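Local coordinates for hypothetical protein Atu2684 (Agrobacterium tumefaciens, PDB 2AXO), which is of unknown function but belongs to the DUF1223 family of the thioredoxin clan and carries a Cys-x-x-Cys disulfide, at residues A[171-185]-A[198-212]. Numbering follows the deposited sequence.
Sequences KADVVVAYFTREQTV and SYWHSVYDVQTVGMW
Phe-179 holds CG between its backbone N and carbonyl carbon (chi1 57°), while His-201 has CG anti to its carbonyl carbon (chi1 -70°). These torsions lay the two rings face to face across a long antiparallel beta hairpin, with centroids 4.2 Å apart and planes at 22°. His-201 ND1 is hydrogen-bonded to Gly-75 O, and His-201 NE2 accepts a bent hydrogen bond from Arg-181 NH1 at 3.0 Å. Both ring nitrogens are engaged, which fixes the ring's rotation. The stack lies beside the corner that both strands turn, at Arg-181 and His-201. Beyond it, Glu-182 CB makes a CH-pi contact over the six-membered ring of Trp-200, 3.5 Å from its centroid. Arg-181 NE meets the edge of that indole at CZ3. Between Tyr-178 and Phe-179 the register slips by one residue in a beta bulge. Here Tyr-178 CB makes a CH-pi contact over the Tyr-204 ring, 4.0 Å from its centroid. The Tyr-178 ring runs beside the Asp-205 carboxylate, whose OD2 forms a salt bridge with Lys-228. Strand 232-241 continues the sheet beside segment 171-185. At the corner one water accepts hydrogen bonds from Thr-180 OG1 (2.8 Å) and Ser-202 N (3.0 Å) and donates one to Tyr-199 O (2.9 Å).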
loop_
_atom_site.group_PDB
_atom_site.type_symbol
_atom_site.label_atom_id
_atom_site.label_comp_id
_atom_site.label_asym_id
_atom_site.label_seq_id
_atom_site.Cartn_x
_atom_site.Cartn_y
_atom_site.Cartn_z
ATOM N N LYS A 171 27.664 -1.411 -9.119
ATOM C CA LYS A 171 27.364 -2.290 -8.000
ATOM C C LYS A 171 25.906 -2.720 -8.044
ATOM O O LYS A 171 25.032 -1.955 -8.445
ATOM C CB LYS A 171 27.673 -1.592 -6.669
ATOM C CG LYS A 171 29.162 -1.487 -6.372
ATOM C CD LYS A 171 29.434 -0.992 -4.963
ATOM C CE LYS A 171 29.137 0.489 -4.814
ATOM N NZ LYS A 171 30.094 1.335 -5.578
ATOM N N ALA A 172 25.644 -3.953 -7.645
ATOM C CA ALA A 172 24.277 -4.445 -7.659
ATOM C C ALA A 172 24.122 -5.575 -6.667
ATOM O O ALA A 172 25.082 -6.277 -6.359
ATOM C CB ALA A 172 23.909 -4.928 -9.062
ATOM N N ASP A 173 22.913 -5.750 -6.155
ATOM C CA ASP A 173 22.683 -6.834 -5.225
ATOM C C ASP A 173 22.312 -8.059 -6.020
ATOM O O ASP A 173 21.732 -7.959 -7.099
ATOM C CB ASP A 173 21.528 -6.530 -4.269
ATOM C CG ASP A 173 21.866 -5.456 -3.265
ATOM O OD1 ASP A 173 23.010 -5.433 -2.777
ATOM O OD2 ASP A 173 20.968 -4.648 -2.962
ATOM N N VAL A 174 22.671 -9.218 -5.492
ATOM C CA VAL A 174 22.302 -10.461 -6.128
ATOM C C VAL A 174 21.015 -10.830 -5.399
ATOM O O VAL A 174 21.046 -11.313 -4.270
ATOM C CB VAL A 174 23.373 -11.544 -5.912
ATOM C CG1 VAL A 174 22.916 -12.856 -6.537
ATOM C CG2 VAL A 174 24.690 -11.090 -6.539
ATOM N N VAL A 175 19.882 -10.567 -6.044
ATOM C CA VAL A 175 18.570 -10.832 -5.456
ATOM C C VAL A 175 17.946 -12.134 -5.962
ATOM O O VAL A 175 17.944 -12.404 -7.161
ATOM C CB VAL A 175 17.593 -9.666 -5.768
ATOM C CG1 VAL A 175 16.230 -9.922 -5.125
ATOM C CG2 VAL A 175 18.181 -8.350 -5.276
ATOM N N VAL A 176 17.415 -12.934 -5.044
ATOM C CA VAL A 176 16.768 -14.182 -5.424
ATOM C C VAL A 176 15.312 -14.131 -5.001
ATOM O O VAL A 176 15.000 -13.909 -3.826
ATOM C CB VAL A 176 17.425 -15.413 -4.764
ATOM C CG1 VAL A 176 16.688 -16.686 -5.186
ATOM C CG2 VAL A 176 18.890 -15.501 -5.158
ATOM N N ALA A 177 14.426 -14.327 -5.970
ATOM C CA ALA A 177 12.994 -14.323 -5.722
ATOM C C ALA A 177 12.510 -15.757 -5.880
ATOM O O ALA A 177 12.620 -16.351 -6.958
ATOM C CB ALA A 177 12.282 -13.403 -6.715
ATOM N N TYR A 178 11.997 -16.318 -4.791
ATOM C CA TYR A 178 11.507 -17.690 -4.787
ATOM C C TYR A 178 10.024 -17.706 -5.123
ATOM O O TYR A 178 9.258 -16.895 -4.614
ATOM C CB TYR A 178 11.737 -18.306 -3.405
ATOM C CG TYR A 178 13.194 -18.325 -2.988
ATOM C CD1 TYR A 178 14.049 -19.342 -3.418
ATOM C CD2 TYR A 178 13.722 -17.314 -2.182
ATOM C CE1 TYR A 178 15.401 -19.357 -3.051
ATOM C CE2 TYR A 178 15.072 -17.316 -1.811
ATOM C CZ TYR A 178 15.903 -18.338 -2.248
ATOM O OH TYR A 178 17.232 -18.332 -1.892
ATOM N N PHE A 179 9.619 -18.631 -5.988
ATOM C CA PHE A 179 8.219 -18.720 -6.366
ATOM C C PHE A 179 7.758 -20.150 -6.549
ATOM O O PHE A 179 8.566 -21.083 -6.647
ATOM C CB PHE A 179 7.960 -17.954 -7.674
ATOM C CG PHE A 179 8.808 -18.414 -8.826
ATOM C CD1 PHE A 179 9.959 -17.712 -9.176
ATOM C CD2 PHE A 179 8.471 -19.562 -9.549
ATOM C CE1 PHE A 179 10.767 -18.142 -10.226
ATOM C CE2 PHE A 179 9.270 -20.006 -10.601
ATOM C CZ PHE A 179 10.423 -19.294 -10.942
ATOM N N THR A 180 6.442 -20.310 -6.565
ATOM C CA THR A 180 5.839 -21.600 -6.816
ATOM C C THR A 180 5.658 -21.539 -8.326
ATOM O O THR A 180 5.440 -20.467 -8.887
ATOM C CB THR A 180 4.459 -21.745 -6.120
ATOM O OG1 THR A 180 3.604 -20.655 -6.504
ATOM C CG2 THR A 180 4.627 -21.745 -4.606
ATOM N N ARG A 181 5.788 -22.678 -8.986
ATOM C CA ARG A 181 5.644 -22.734 -10.431
ATOM C C ARG A 181 4.205 -22.404 -10.816
ATOM O O ARG A 181 3.948 -21.450 -11.552
ATOM C CB ARG A 181 6.036 -24.129 -10.908
ATOM C CG ARG A 181 5.748 -24.421 -12.353
ATOM C CD ARG A 181 6.542 -23.539 -13.285
ATOM N NE ARG A 181 6.550 -24.121 -14.620
ATOM C CZ ARG A 181 6.978 -23.499 -15.707
ATOM N NH1 ARG A 181 7.437 -22.254 -15.624
ATOM N NH2 ARG A 181 6.945 -24.125 -16.873
ATOM N N GLU A 182 3.268 -23.198 -10.310
ATOM C CA GLU A 182 1.851 -22.984 -10.570
ATOM C C GLU A 182 1.062 -23.295 -9.305
ATOM O O GLU A 182 1.246 -24.344 -8.701
ATOM C CB GLU A 182 1.363 -23.883 -11.704
ATOM C CG GLU A 182 -0.090 -23.641 -12.062
ATOM C CD GLU A 182 -0.983 -24.812 -11.726
ATOM O OE1 GLU A 182 -0.923 -25.830 -12.453
ATOM O OE2 GLU A 182 -1.740 -24.718 -10.735
ATOM N N GLN A 183 0.189 -22.386 -8.901
ATOM C CA GLN A 183 -0.600 -22.619 -7.703
ATOM C C GLN A 183 -2.065 -22.312 -7.970
ATOM O O GLN A 183 -2.399 -21.267 -8.528
ATOM C CB GLN A 183 -0.081 -21.755 -6.551
ATOM C CG GLN A 183 -0.529 -22.219 -5.176
ATOM C CD GLN A 183 0.177 -21.477 -4.060
ATOM O OE1 GLN A 183 1.404 -21.357 -4.059
ATOM N NE2 GLN A 183 -0.591 -20.982 -3.096
ATOM N N THR A 184 -2.939 -23.232 -7.579
ATOM C CA THR A 184 -4.367 -23.034 -7.785
ATOM C C THR A 184 -5.030 -22.593 -6.493
ATOM O O THR A 184 -4.683 -23.072 -5.413
ATOM C CB THR A 184 -5.050 -24.325 -8.277
ATOM O OG1 THR A 184 -4.828 -25.374 -7.327
ATOM C CG2 THR A 184 -4.498 -24.736 -9.628
ATOM N N VAL A 185 -5.978 -21.672 -6.608
ATOM C CA VAL A 185 -6.701 -21.172 -5.447
ATOM C C VAL A 185 -8.198 -21.266 -5.718
ATOM O O VAL A 185 -8.630 -21.206 -6.869
ATOM C CB VAL A 185 -6.336 -19.702 -5.144
ATOM C CG1 VAL A 185 -6.783 -18.801 -6.289
ATOM C CG2 VAL A 185 -6.982 -19.269 -3.837
ATOM N N SER A 198 -5.741 -20.396 -11.459
ATOM C CA SER A 198 -4.326 -20.734 -11.429
ATOM C C SER A 198 -3.427 -19.516 -11.599
ATOM O O SER A 198 -3.680 -18.657 -12.441
ATOM C CB SER A 198 -4.017 -21.757 -12.523
ATOM O OG SER A 198 -2.621 -21.937 -12.668
ATOM N N TYR A 199 -2.379 -19.451 -10.783
ATOM C CA TYR A 199 -1.410 -18.364 -10.832
ATOM C C TYR A 199 -0.035 -18.970 -11.055
ATOM O O TYR A 199 0.251 -20.054 -10.557
ATOM C CB TYR A 199 -1.433 -17.572 -9.524
ATOM C CG TYR A 199 -2.684 -16.747 -9.359
ATOM C CD1 TYR A 199 -2.816 -15.514 -9.994
ATOM C CD2 TYR A 199 -3.750 -17.211 -8.589
ATOM C CE1 TYR A 199 -3.981 -14.763 -9.865
ATOM C CE2 TYR A 199 -4.919 -16.468 -8.456
ATOM C CZ TYR A 199 -5.026 -15.250 -9.094
ATOM O OH TYR A 199 -6.174 -14.510 -8.956
ATOM N N TRP A 200 0.810 -18.266 -11.802
ATOM C CA TRP A 200 2.147 -18.764 -12.112
ATOM C C TRP A 200 3.258 -17.861 -11.601
ATOM O O TRP A 200 3.122 -16.640 -11.593
ATOM C CB TRP A 200 2.303 -18.944 -13.626
ATOM C CG TRP A 200 1.425 -20.027 -14.185
ATOM C CD1 TRP A 200 0.075 -19.974 -14.383
ATOM C CD2 TRP A 200 1.834 -21.348 -14.548
ATOM N NE1 TRP A 200 -0.382 -21.186 -14.845
ATOM C CE2 TRP A 200 0.678 -22.047 -14.956
ATOM C CE3 TRP A 200 3.069 -22.010 -14.571
ATOM C CZ2 TRP A 200 0.717 -23.380 -15.373
ATOM C CZ3 TRP A 200 3.109 -23.336 -14.987
ATOM C CH2 TRP A 200 1.938 -24.005 -15.384
ATOM N N HIS A 201 4.355 -18.488 -11.183
ATOM C CA HIS A 201 5.530 -17.799 -10.668
ATOM C C HIS A 201 5.225 -16.812 -9.538
ATOM O O HIS A 201 5.781 -15.717 -9.485
ATOM C CB HIS A 201 6.280 -17.116 -11.826
ATOM C CG HIS A 201 6.946 -18.082 -12.761
ATOM N ND1 HIS A 201 7.979 -17.722 -13.600
ATOM C CD2 HIS A 201 6.740 -19.407 -12.965
ATOM C CE1 HIS A 201 8.387 -18.784 -14.274
ATOM N NE2 HIS A 201 7.653 -19.818 -13.907
ATOM N N SER A 202 4.343 -17.233 -8.634
ATOM C CA SER A 202 3.944 -16.441 -7.477
ATOM C C SER A 202 5.077 -16.418 -6.452
ATOM O O SER A 202 5.396 -17.435 -5.827
ATOM C CB SER A 202 2.678 -17.028 -6.840
ATOM O OG SER A 202 1.576 -16.957 -7.724
ATOM N N VAL A 203 5.685 -15.246 -6.292
ATOM C CA VAL A 203 6.797 -15.067 -5.366
ATOM C C VAL A 203 6.355 -15.095 -3.902
ATOM O O VAL A 203 5.425 -14.391 -3.515
ATOM C CB VAL A 203 7.514 -13.733 -5.662
ATOM C CG1 VAL A 203 8.650 -13.504 -4.675
ATOM C CG2 VAL A 203 8.049 -13.746 -7.092
ATOM N N TYR A 204 7.027 -15.913 -3.096
ATOM C CA TYR A 204 6.690 -16.004 -1.679
ATOM C C TYR A 204 7.831 -15.580 -0.764
ATOM O O TYR A 204 7.666 -15.521 0.455
ATOM C CB TYR A 204 6.248 -17.420 -1.313
ATOM C CG TYR A 204 7.301 -18.479 -1.513
ATOM C CD1 TYR A 204 7.380 -19.195 -2.706
ATOM C CD2 TYR A 204 8.205 -18.785 -0.498
ATOM C CE1 TYR A 204 8.328 -20.197 -2.882
ATOM C CE2 TYR A 204 9.159 -19.781 -0.663
ATOM C CZ TYR A 204 9.214 -20.486 -1.856
ATOM O OH TYR A 204 10.142 -21.489 -2.010
ATOM N N ASP A 205 8.994 -15.307 -1.346
ATOM C CA ASP A 205 10.140 -14.854 -0.568
ATOM C C ASP A 205 11.194 -14.255 -1.482
ATOM O O ASP A 205 11.452 -14.766 -2.569
ATOM C CB ASP A 205 10.752 -15.997 0.253
ATOM C CG ASP A 205 11.826 -15.506 1.213
ATOM O OD1 ASP A 205 11.607 -14.458 1.860
ATOM O OD2 ASP A 205 12.887 -16.163 1.330
ATOM N N VAL A 206 11.791 -13.158 -1.026
ATOM C CA VAL A 206 12.824 -12.457 -1.782
ATOM C C VAL A 206 13.983 -12.182 -0.828
ATOM O O VAL A 206 13.766 -11.710 0.286
ATOM C CB VAL A 206 12.304 -11.096 -2.315
ATOM C CG1 VAL A 206 13.403 -10.386 -3.089
ATOM C CG2 VAL A 206 11.072 -11.305 -3.191
ATOM N N GLN A 207 15.206 -12.478 -1.251
ATOM C CA GLN A 207 16.365 -12.238 -0.399
ATOM C C GLN A 207 17.608 -11.890 -1.198
ATOM O O GLN A 207 17.789 -12.338 -2.335
ATOM C CB GLN A 207 16.653 -13.458 0.480
ATOM C CG GLN A 207 16.924 -14.731 -0.292
ATOM C CD GLN A 207 17.142 -15.929 0.616
ATOM O OE1 GLN A 207 16.395 -16.140 1.574
ATOM N NE2 GLN A 207 18.152 -16.729 0.307
ATOM N N THR A 208 18.458 -11.074 -0.591
ATOM C CA THR A 208 19.705 -10.660 -1.209
ATOM C C THR A 208 20.768 -11.627 -0.722
ATOM O O THR A 208 20.981 -11.767 0.481
ATOM C CB THR A 208 20.063 -9.233 -0.796
ATOM O OG1 THR A 208 19.022 -8.346 -1.223
ATOM C CG2 THR A 208 21.377 -8.809 -1.427
ATOM N N VAL A 209 21.438 -12.291 -1.656
ATOM C CA VAL A 209 22.437 -13.289 -1.301
ATOM C C VAL A 209 23.888 -12.839 -1.436
ATOM O O VAL A 209 24.814 -13.588 -1.120
ATOM C CB VAL A 209 22.199 -14.560 -2.137
ATOM C CG1 VAL A 209 23.181 -15.644 -1.758
ATOM C CG2 VAL A 209 20.773 -15.043 -1.917
ATOM N N GLY A 210 24.089 -11.606 -1.880
ATOM C CA GLY A 210 25.442 -11.109 -2.029
ATOM C C GLY A 210 25.471 -9.805 -2.794
ATOM O O GLY A 210 24.431 -9.296 -3.213
HETATM N N MSE A 211 26.668 -9.264 -2.969
HETATM C CA MSE A 211 26.835 -8.013 -3.686
HETATM C C MSE A 211 27.789 -8.203 -4.854
HETATM O O MSE A 211 28.826 -8.849 -4.724
HETATM C CB MSE A 211 27.385 -6.948 -2.740
HETATM C CG MSE A 211 27.745 -5.644 -3.413
HETATM SE SE MSE A 211 28.436 -4.397 -2.116
HETATM C CE MSE A 211 29.993 -5.410 -1.577
ATOM N N TRP A 212 27.423 -7.639 -5.999
ATOM C CA TRP A 212 28.237 -7.722 -7.206
ATOM C C TRP A 212 28.918 -6.368 -7.364
ATOM O O TRP A 212 28.283 -5.337 -7.153
ATOM C CB TRP A 212 27.332 -8.004 -8.404
ATOM C CG TRP A 212 28.007 -8.045 -9.737
ATOM C CD1 TRP A 212 28.804 -9.038 -10.231
ATOM C CD2 TRP A 212 27.843 -7.097 -10.797
ATOM N NE1 TRP A 212 29.138 -8.774 -11.540
ATOM C CE2 TRP A 212 28.559 -7.590 -11.914
ATOM C CE3 TRP A 212 27.155 -5.880 -10.916
ATOM C CZ2 TRP A 212 28.602 -6.907 -13.136
ATOM C CZ3 TRP A 212 27.202 -5.202 -12.138
ATOM C CH2 TRP A 212 27.919 -5.721 -13.227
HETATM O O HOH W 1 2.334 -19.480 -8.656
#